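Decapping nuclease RAI1 (Candida albicans, PDB 5BUD) removes the NAD cap from a subset of RNAs using divalent metal ions and directly binds and stimulates the exoribonuclease RAT1. Local coordinates at residues A[126-131]-A[382-387]; A[346-351]-A[363-368]. One frame throughout, in Å; residues are numbered along the deposited sequence.

Contact 1 (A[126-131]-A[382-387]); sequences VPFDGQ and EFTEWR
The guanidinium of Arg-387, on the C-terminal helix 381-389, reaches across to a type I' beta turn, Phe-128 to Gln-131, that closes the hairpin of strands 121-128 and 131-136. Three bonds carry this polar meeting. NH1 of Arg-387 donates to OD2 of Asp-129 at 2.8 Å, on the anti lone pair, and this is also a salt bridge. NH1 and NH2 together grip OE1 of Gln-131 end-on. The NH2 bond to OE1 of Gln-131 is 2.9 Å and lies on a lone pair in the carbonyl plane. The bond from NH1 comes in above that plane. Both acceptor oxygens lie near the guanidinium plane, although the carboxylate and the amide are each turned well out of it. The aliphatic part of Arg-387 bends at chi2 (-67°), which folds the group back beside Phe-383. CZ of Phe-383 lies 3.4 Å above the centre of the guanidinium.

Next to this polar group, the Phe-128 ring leans on the helix. Its CZ touches CA of Thr-384 at 3.7 Å, and its CE1 meets CE2 of Phe-383 at 3.8 Å. The two rings are oblique, with planes at 56°. The CA-CB bond of Phe-128 heads toward the helix, and CG anti to the backbone N (chi1 177°) sets the ring against Thr-384 and Phe-383.

Second-shell partners fix the polar groups. Glu-89 forms a salt bridge with NE of Arg-387, and NE2 of Gln-131 donates to the carbonyls of Ile-96 and Ser-98. Phe-383 packs on Leu-82, Ile-85 and Ile-86 of helix 78-92. The contact thus joins a hairpin turn to the C-terminal helix, away from the metal site. A water donates to OD2 of Asp-129 and to O of Arg-387, 2.7 Å from each.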
ATOM      1  N   VAL A 126      -2.057 -19.095  -2.272  1.00 24.51           N
ATOM      2  CA  VAL A 126      -2.384 -20.030  -3.339  1.00 26.69           C
ATOM      3  C   VAL A 126      -1.088 -20.339  -4.099  1.00 26.27           C
ATOM      4  O   VAL A 126      -0.560 -19.476  -4.783  1.00 27.59           O
ATOM      5  CB  VAL A 126      -3.452 -19.456  -4.290  1.00 25.62           C
ATOM      6  CG1 VAL A 126      -3.740 -20.424  -5.438  1.00 27.76           C
ATOM      7  CG2 VAL A 126      -4.734 -19.122  -3.529  1.00 26.93           C
ATOM      8  N   PRO A 127      -0.556 -21.563  -3.945  1.00 28.40           N
ATOM      9  CA  PRO A 127       0.624 -21.950  -4.712  1.00 28.18           C
ATOM     10  C   PRO A 127       0.263 -22.265  -6.155  1.00 30.04           C
ATOM     11  O   PRO A 127      -0.739 -22.985  -6.416  1.00 28.01           O
ATOM     12  CB  PRO A 127       1.118 -23.213  -4.008  1.00 29.15           C
ATOM     13  CG  PRO A 127       0.364 -23.301  -2.730  1.00 30.82           C
ATOM     14  CD  PRO A 127      -0.928 -22.593  -2.955  1.00 28.67           C
ATOM     15  N   PHE A 128       1.078 -21.759  -7.087  1.00 29.63           N
ATOM     16  CA  PHE A 128       0.849 -22.007  -8.510  1.00 30.23           C
ATOM     17  C   PHE A 128       2.096 -21.716  -9.325  1.00 30.56           C
ATOM     18  O   PHE A 128       2.723 -20.666  -9.173  1.00 31.09           O
ATOM     19  CB  PHE A 128      -0.342 -21.179  -9.040  1.00 29.27           C
ATOM     20  CG  PHE A 128      -0.568 -21.347 -10.514  1.00 30.26           C
ATOM     21  CD1 PHE A 128      -0.196 -20.353 -11.404  1.00 30.71           C
ATOM     22  CD2 PHE A 128      -1.070 -22.536 -11.019  1.00 32.24           C
ATOM     23  CE1 PHE A 128      -0.359 -20.524 -12.766  1.00 31.28           C
ATOM     24  CE2 PHE A 128      -1.232 -22.714 -12.382  1.00 32.41           C
ATOM     25  CZ  PHE A 128      -0.868 -21.709 -13.261  1.00 32.47           C
ATOM     26  N   ASP A 129       2.459 -22.674 -10.175  1.00 31.44           N
ATOM     27  CA  ASP A 129       3.611 -22.549 -11.043  1.00 30.54           C
ATOM     28  C   ASP A 129       4.887 -22.176 -10.310  1.00 27.65           C
ATOM     29  O   ASP A 129       5.661 -21.373 -10.789  1.00 32.64           O
ATOM     30  CB  ASP A 129       3.328 -21.510 -12.132  1.00 32.10           C
ATOM     31  CG  ASP A 129       4.303 -21.611 -13.296  1.00 32.82           C
ATOM     32  OD1 ASP A 129       4.882 -22.701 -13.465  1.00 34.47           O
ATOM     33  OD2 ASP A 129       4.491 -20.603 -14.017  1.00 29.81           O
ATOM     34  N   GLY A 130       5.073 -22.735  -9.133  1.00 28.32           N
ATOM     35  CA  GLY A 130       6.305 -22.566  -8.357  1.00 29.55           C
ATOM     36  C   GLY A 130       6.343 -21.282  -7.553  1.00 31.93           C
ATOM     37  O   GLY A 130       7.398 -20.911  -7.049  1.00 34.11           O
ATOM     38  N   GLN A 131       5.201 -20.590  -7.470  1.00 30.72           N
ATOM     39  CA  GLN A 131       5.086 -19.322  -6.743  1.00 30.83           C
ATOM     40  C   GLN A 131       3.893 -19.300  -5.808  1.00 26.94           C
ATOM     41  O   GLN A 131       2.946 -20.037  -5.995  1.00 29.13           O
ATOM     42  CB  GLN A 131       4.984 -18.152  -7.720  1.00 29.42           C
ATOM     43  CG  GLN A 131       6.144 -18.167  -8.683  1.00 31.03           C
ATOM     44  CD  GLN A 131       6.127 -17.064  -9.699  1.00 30.38           C
ATOM     45  OE1 GLN A 131       5.134 -16.854 -10.392  1.00 29.60           O
ATOM     46  NE2 GLN A 131       7.260 -16.390  -9.839  1.00 30.30           N
ATOM     47  N   GLU A 382      -7.017 -17.171 -18.122  1.00 26.73           N
ATOM     48  CA  GLU A 382      -6.051 -16.572 -19.037  1.00 27.04           C
ATOM     49  C   GLU A 382      -4.638 -16.703 -18.468  1.00 27.60           C
ATOM     50  O   GLU A 382      -3.695 -17.001 -19.205  1.00 25.94           O
ATOM     51  CB  GLU A 382      -6.338 -15.087 -19.294  1.00 30.54           C
ATOM     52  CG  GLU A 382      -7.634 -14.794 -20.058  1.00 32.56           C
ATOM     53  CD  GLU A 382      -8.843 -14.517 -19.156  1.00 32.57           C
ATOM     54  OE1 GLU A 382      -9.709 -13.746 -19.605  1.00 34.63           O
ATOM     55  OE2 GLU A 382      -8.945 -15.050 -18.019  1.00 29.93           O
ATOM     56  N   PHE A 383      -4.495 -16.487 -17.163  1.00 25.79           N
ATOM     57  CA  PHE A 383      -3.157 -16.543 -16.545  1.00 25.05           C
ATOM     58  C   PHE A 383      -2.617 -17.943 -16.426  1.00 27.45           C
ATOM     59  O   PHE A 383      -1.451 -18.177 -16.762  1.00 29.77           O
ATOM     60  CB  PHE A 383      -3.146 -15.871 -15.163  1.00 25.03           C
ATOM     61  CG  PHE A 383      -1.798 -15.932 -14.463  1.00 22.65           C
ATOM     62  CD1 PHE A 383      -0.713 -15.218 -14.957  1.00 25.13           C
ATOM     63  CD2 PHE A 383      -1.615 -16.699 -13.329  1.00 24.10           C
ATOM     64  CE1 PHE A 383       0.528 -15.262 -14.328  1.00 23.65           C
ATOM     65  CE2 PHE A 383      -0.379 -16.749 -12.691  1.00 23.01           C
ATOM     66  CZ  PHE A 383       0.686 -16.031 -13.191  1.00 23.11           C
ATOM     67  N   THR A 384      -3.444 -18.884 -15.952  1.00 28.60           N
ATOM     68  CA  THR A 384      -3.031 -20.291 -15.861  1.00 30.05           C
ATOM     69  C   THR A 384      -2.606 -20.842 -17.244  1.00 29.56           C
ATOM     70  O   THR A 384      -1.554 -21.491 -17.373  1.00 28.81           O
ATOM     71  CB  THR A 384      -4.105 -21.175 -15.176  1.00 30.47           C
ATOM     72  OG1 THR A 384      -5.337 -21.153 -15.917  1.00 32.05           O
ATOM     73  CG2 THR A 384      -4.393 -20.676 -13.747  1.00 29.45           C
ATOM     74  N   GLU A 385      -3.395 -20.537 -18.273  1.00 29.48           N
ATOM     75  CA  GLU A 385      -3.061 -20.965 -19.643  1.00 29.80           C
ATOM     76  C   GLU A 385      -1.750 -20.365 -20.093  1.00 29.28           C
ATOM     77  O   GLU A 385      -0.896 -21.070 -20.630  1.00 25.31           O
ATOM     78  CB  GLU A 385      -4.137 -20.555 -20.641  1.00 32.21           C
ATOM     79  CG  GLU A 385      -3.880 -21.113 -22.020  1.00 34.89           C
ATOM     80  CD  GLU A 385      -4.903 -20.688 -23.052  1.00 36.97           C
ATOM     81  OE1 GLU A 385      -6.082 -20.476 -22.709  1.00 37.84           O
ATOM     82  OE2 GLU A 385      -4.506 -20.584 -24.222  1.00 40.62           O
ATOM     83  N   TRP A 386      -1.591 -19.053 -19.891  1.00 28.30           N
ATOM     84  CA  TRP A 386      -0.315 -18.420 -20.219  1.00 30.45           C
ATOM     85  C   TRP A 386       0.843 -19.172 -19.562  1.00 28.88           C
ATOM     86  O   TRP A 386       1.810 -19.525 -20.233  1.00 30.15           O
ATOM     87  CB  TRP A 386      -0.281 -16.935 -19.838  1.00 31.93           C
ATOM     88  CG  TRP A 386       1.133 -16.408 -19.733  1.00 32.67           C
ATOM     89  CD1 TRP A 386       1.787 -16.007 -18.588  1.00 33.78           C
ATOM     90  CD2 TRP A 386       2.090 -16.280 -20.802  1.00 34.19           C
ATOM     91  NE1 TRP A 386       3.087 -15.632 -18.886  1.00 33.74           N
ATOM     92  CE2 TRP A 386       3.298 -15.785 -20.230  1.00 33.82           C
ATOM     93  CE3 TRP A 386       2.051 -16.535 -22.180  1.00 32.72           C
ATOM     94  CZ2 TRP A 386       4.434 -15.528 -20.992  1.00 32.67           C
ATOM     95  CZ3 TRP A 386       3.198 -16.289 -22.936  1.00 32.37           C
ATOM     96  CH2 TRP A 386       4.369 -15.788 -22.337  1.00 34.29           C
ATOM     97  N   ARG A 387       0.761 -19.422 -18.263  1.00 28.74           N
ATOM     98  CA  ARG A 387       1.895 -20.069 -17.578  1.00 29.21           C
ATOM     99  C   ARG A 387       2.157 -21.540 -18.006  1.00 31.88           C
ATOM    100  O   ARG A 387       3.329 -21.998 -18.090  1.00 28.85           O
ATOM    101  CB  ARG A 387       1.759 -19.981 -16.053  1.00 29.18           C
ATOM    102  CG  ARG A 387       1.941 -18.568 -15.491  1.00 28.65           C
ATOM    103  CD  ARG A 387       3.379 -18.079 -15.666  1.00 28.76           C
ATOM    104  NE  ARG A 387       3.680 -16.904 -14.856  1.00 27.40           N
ATOM    105  CZ  ARG A 387       4.010 -16.929 -13.565  1.00 26.96           C
ATOM    106  NH1 ARG A 387       4.061 -18.068 -12.902  1.00 25.35           N
ATOM    107  NH2 ARG A 387       4.259 -15.785 -12.928  1.00 27.62           N
TER
HETATM  108  O   HOH W   1       5.311 -21.172 -16.528  1.00 27.60           O

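Contact 2 (A[346-351]-A[363-368]); sequences IKSYRL and SETDSE
At the open end of the beta hairpin 349-354/359-364 the strands pair antiparallel, with Arg-350 and Ser-363 as a hydrogen-bonded pair and Tyr-349 and Glu-364 as a non-hydrogen-bonded pair. N of Arg-350 donates to O of Ser-363 at 2.8 Å, nearly along the C=O axis, and N of Ser-363 returns a bond to O of Arg-350. Beyond the strand end, N of Thr-365 donates almost straight (174°) to O of Ser-348 at 2.8 Å. The pairing therefore runs on to the threshold of helix 367-377, with Asp-366 at its N-cap position.

Thr-365 turns toward the other segment. Its CG2 rests 3.6 Å from C of Tyr-349, and the Arg-350 side chain crosses that of Thr-365 at about a right angle, with its CG 4.1 Å from CG2 of Thr-365. OG of Ser-348 is held by Asn-370 of that helix. CG of Glu-364 is anti to the backbone N (chi1 -163°), and its extended chain lies across Lys-347. CD of Lys-347 packs on the carboxylate carbon, and NZ forms a salt bridge with OE1 of Glu-364 at 3.5 Å. A long salt bridge links NH1 of Arg-350 with OD1 of Asp-366. The planes of these two groups are 79° apart.

One water bonds to O of Arg-350 and OG of Ser-363. Another accepts from N of Ser-348 and from OG1 of Thr-365, and donates to O of Thr-365 at 3.0 Å.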
ATOM      1  N   ILE A 346      -2.757 -28.453  -5.342  1.00 37.22           N
ATOM      2  CA  ILE A 346      -3.932 -29.227  -4.990  1.00 40.83           C
ATOM      3  C   ILE A 346      -4.707 -28.516  -3.869  1.00 39.92           C
ATOM      4  O   ILE A 346      -5.865 -28.834  -3.589  1.00 36.67           O
ATOM      5  CB  ILE A 346      -3.481 -30.671  -4.626  1.00 42.54           C
ATOM      6  CG1 ILE A 346      -4.235 -31.679  -5.471  1.00 48.11           C
ATOM      7  CG2 ILE A 346      -3.504 -30.937  -3.135  1.00 40.47           C
ATOM      8  CD1 ILE A 346      -3.787 -31.640  -6.916  1.00 49.83           C
ATOM      9  N   LYS A 347      -4.078 -27.524  -3.254  1.00 39.07           N
ATOM     10  CA  LYS A 347      -4.730 -26.800  -2.176  1.00 37.05           C
ATOM     11  C   LYS A 347      -4.277 -25.361  -2.021  1.00 32.62           C
ATOM     12  O   LYS A 347      -3.421 -24.882  -2.764  1.00 27.16           O
ATOM     13  CB  LYS A 347      -4.589 -27.565  -0.869  1.00 42.14           C
ATOM     14  CG  LYS A 347      -3.233 -28.147  -0.569  1.00 44.92           C
ATOM     15  CD  LYS A 347      -3.483 -29.430   0.210  1.00 49.00           C
ATOM     16  CE  LYS A 347      -2.350 -29.793   1.139  1.00 51.43           C
ATOM     17  NZ  LYS A 347      -2.560 -31.200   1.608  1.00 54.95           N
ATOM     18  N   SER A 348      -4.943 -24.687  -1.084  1.00 32.66           N
ATOM     19  CA  SER A 348      -4.708 -23.286  -0.737  1.00 32.37           C
ATOM     20  C   SER A 348      -4.769 -23.168   0.781  1.00 32.17           C
ATOM     21  O   SER A 348      -5.266 -24.093   1.474  1.00 27.09           O
ATOM     22  CB  SER A 348      -5.814 -22.438  -1.324  1.00 31.79           C
ATOM     23  OG  SER A 348      -5.860 -22.535  -2.723  1.00 34.18           O
ATOM     24  N   TYR A 349      -4.315 -22.018   1.286  1.00 29.68           N
ATOM     25  CA  TYR A 349      -4.187 -21.767   2.719  1.00 31.34           C
ATOM     26  C   TYR A 349      -4.716 -20.394   3.167  1.00 30.65           C
ATOM     27  O   TYR A 349      -4.640 -19.410   2.430  1.00 27.05           O
ATOM     28  CB  TYR A 349      -2.721 -21.869   3.141  1.00 31.20           C
ATOM     29  CG  TYR A 349      -2.083 -23.124   2.631  1.00 35.65           C
ATOM     30  CD1 TYR A 349      -2.000 -24.275   3.426  1.00 37.58           C
ATOM     31  CD2 TYR A 349      -1.593 -23.175   1.345  1.00 35.78           C
ATOM     32  CE1 TYR A 349      -1.424 -25.442   2.928  1.00 40.31           C
ATOM     33  CE2 TYR A 349      -1.025 -24.329   0.841  1.00 40.67           C
ATOM     34  CZ  TYR A 349      -0.937 -25.455   1.626  1.00 39.44           C
ATOM     35  OH  TYR A 349      -0.341 -26.571   1.079  1.00 44.76           O
ATOM     36  N   ARG A 350      -5.209 -20.364   4.402  1.00 29.87           N
ATOM     37  CA  ARG A 350      -5.511 -19.143   5.117  1.00 30.88           C
ATOM     38  C   ARG A 350      -4.289 -18.812   5.927  1.00 28.54           C
ATOM     39  O   ARG A 350      -3.788 -19.656   6.650  1.00 29.12           O
ATOM     40  CB  ARG A 350      -6.634 -19.352   6.120  1.00 34.52           C
ATOM     41  CG  ARG A 350      -8.021 -19.437   5.538  1.00 39.57           C
ATOM     42  CD  ARG A 350      -9.050 -19.124   6.614  1.00 43.34           C
ATOM     43  NE  ARG A 350     -10.082 -18.274   6.059  1.00 47.96           N
ATOM     44  CZ  ARG A 350     -10.994 -18.675   5.175  1.00 51.50           C
ATOM     45  NH1 ARG A 350     -11.030 -19.938   4.735  1.00 53.07           N
ATOM     46  NH2 ARG A 350     -11.875 -17.798   4.720  1.00 54.82           N
ATOM     47  N   LEU A 351      -3.807 -17.582   5.805  1.00 27.49           N
ATOM     48  CA  LEU A 351      -2.766 -17.067   6.671  1.00 26.32           C
ATOM     49  C   LEU A 351      -3.462 -16.036   7.553  1.00 27.58           C
ATOM     50  O   LEU A 351      -4.047 -15.093   7.047  1.00 25.98           O
ATOM     51  CB  LEU A 351      -1.661 -16.404   5.848  1.00 29.49           C
ATOM     52  CG  LEU A 351      -0.512 -15.690   6.557  1.00 29.27           C
ATOM     53  CD1 LEU A 351       0.195 -16.580   7.548  1.00 30.72           C
ATOM     54  CD2 LEU A 351       0.485 -15.176   5.529  1.00 31.41           C
ATOM     55  N   SER A 363      -3.312 -22.420   7.755  1.00 31.14           N
ATOM     56  CA  SER A 363      -4.134 -23.625   7.747  1.00 33.37           C
ATOM     57  C   SER A 363      -4.726 -23.831   6.357  1.00 35.01           C
ATOM     58  O   SER A 363      -4.912 -22.874   5.601  1.00 31.96           O
ATOM     59  CB  SER A 363      -5.232 -23.541   8.824  1.00 33.29           C
ATOM     60  OG  SER A 363      -5.998 -22.350   8.717  1.00 34.61           O
ATOM     61  N   GLU A 364      -5.025 -25.079   6.025  1.00 32.39           N
ATOM     62  CA  GLU A 364      -5.557 -25.401   4.722  1.00 33.27           C
ATOM     63  C   GLU A 364      -6.979 -24.895   4.600  1.00 32.74           C
ATOM     64  O   GLU A 364      -7.786 -25.017   5.539  1.00 33.25           O
ATOM     65  CB  GLU A 364      -5.536 -26.923   4.541  1.00 37.87           C
ATOM     66  CG  GLU A 364      -5.680 -27.438   3.130  1.00 41.43           C
ATOM     67  CD  GLU A 364      -5.658 -28.966   3.098  1.00 44.30           C
ATOM     68  OE1 GLU A 364      -4.815 -29.578   3.805  1.00 41.56           O
ATOM     69  OE2 GLU A 364      -6.497 -29.542   2.381  1.00 46.45           O
ATOM     70  N   THR A 365      -7.309 -24.345   3.438  1.00 31.24           N
ATOM     71  CA  THR A 365      -8.679 -23.966   3.167  1.00 32.80           C
ATOM     72  C   THR A 365      -9.547 -25.195   2.835  1.00 34.93           C
ATOM     73  O   THR A 365      -9.049 -26.285   2.551  1.00 31.05           O
ATOM     74  CB  THR A 365      -8.799 -23.011   1.970  1.00 35.81           C
ATOM     75  OG1 THR A 365      -8.410 -23.703   0.772  1.00 38.73           O
ATOM     76  CG2 THR A 365      -7.929 -21.765   2.166  1.00 35.67           C
ATOM     77  N   ASP A 366     -10.846 -24.945   2.847  1.00 37.39           N
ATOM     78  CA  ASP A 366     -11.881 -25.867   2.376  1.00 42.91           C
ATOM     79  C   ASP A 366     -11.738 -26.049   0.841  1.00 41.40           C
ATOM     80  O   ASP A 366     -11.315 -25.110   0.109  1.00 34.60           O
ATOM     81  CB  ASP A 366     -13.282 -25.299   2.703  1.00 47.75           C
ATOM     82  CG  ASP A 366     -13.266 -24.207   3.818  1.00 55.63           C
ATOM     83  OD1 ASP A 366     -12.394 -23.279   3.818  1.00 56.53           O
ATOM     84  OD2 ASP A 366     -14.161 -24.263   4.685  1.00 62.63           O
ATOM     85  N   SER A 367     -12.072 -27.247   0.357  1.00 39.19           N
ATOM     86  CA  SER A 367     -12.023 -27.536  -1.084  1.00 40.42           C
ATOM     87  C   SER A 367     -12.743 -26.474  -1.910  1.00 38.63           C
ATOM     88  O   SER A 367     -12.214 -26.020  -2.918  1.00 44.28           O
ATOM     89  CB  SER A 367     -12.594 -28.927  -1.396  1.00 44.91           C
ATOM     90  OG  SER A 367     -12.416 -29.251  -2.774  1.00 46.47           O
ATOM     91  N   GLU A 368     -13.924 -26.054  -1.470  1.00 37.82           N
ATOM     92  CA  GLU A 368     -14.750 -25.095  -2.221  1.00 40.20           C
ATOM     93  C   GLU A 368     -14.054 -23.716  -2.333  1.00 38.91           C
ATOM     94  O   GLU A 368     -14.173 -23.008  -3.340  1.00 34.46           O
ATOM     95  CB  GLU A 368     -16.126 -24.926  -1.549  1.00 44.30           C
ATOM     96  CG  GLU A 368     -17.056 -26.144  -1.613  1.00 50.47           C
ATOM     97  CD  GLU A 368     -16.618 -27.350  -0.773  1.00 56.03           C
ATOM     98  OE1 GLU A 368     -15.820 -27.204   0.196  1.00 55.57           O
ATOM     99  OE2 GLU A 368     -17.087 -28.472  -1.095  1.00 58.33           O
TER
HETATM  100  O   HOH W   2      -7.223 -26.255   0.204  1.00 34.36           O
HETATM  101  O   HOH W   3      -4.754 -19.942   9.578  1.00 29.02           O

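In the fold
Contacts 1 and 2 lie 16 Å apart between centres, on the same side of the chain's centre. Strands 121-128 and 349-354 are antiparallel neighbours, so the two contacts meet where these strands run side by side. CD of Pro-127 packs against O of Lys-347 at 3.4 Å, and CG2 of Val-126 lies 3.7 Å from OG of Ser-348. Arg-374 of helix 367-377 ties both together, donating to O of Pro-127 and O of Lys-347. That helix begins at contact 2, and the next one, 381-389, carries contact 1. Both lie away from the manganese and substrate sites. Their nearest atoms are about 24 Å (contact 1) and 19 Å (contact 2) from the bound RNA.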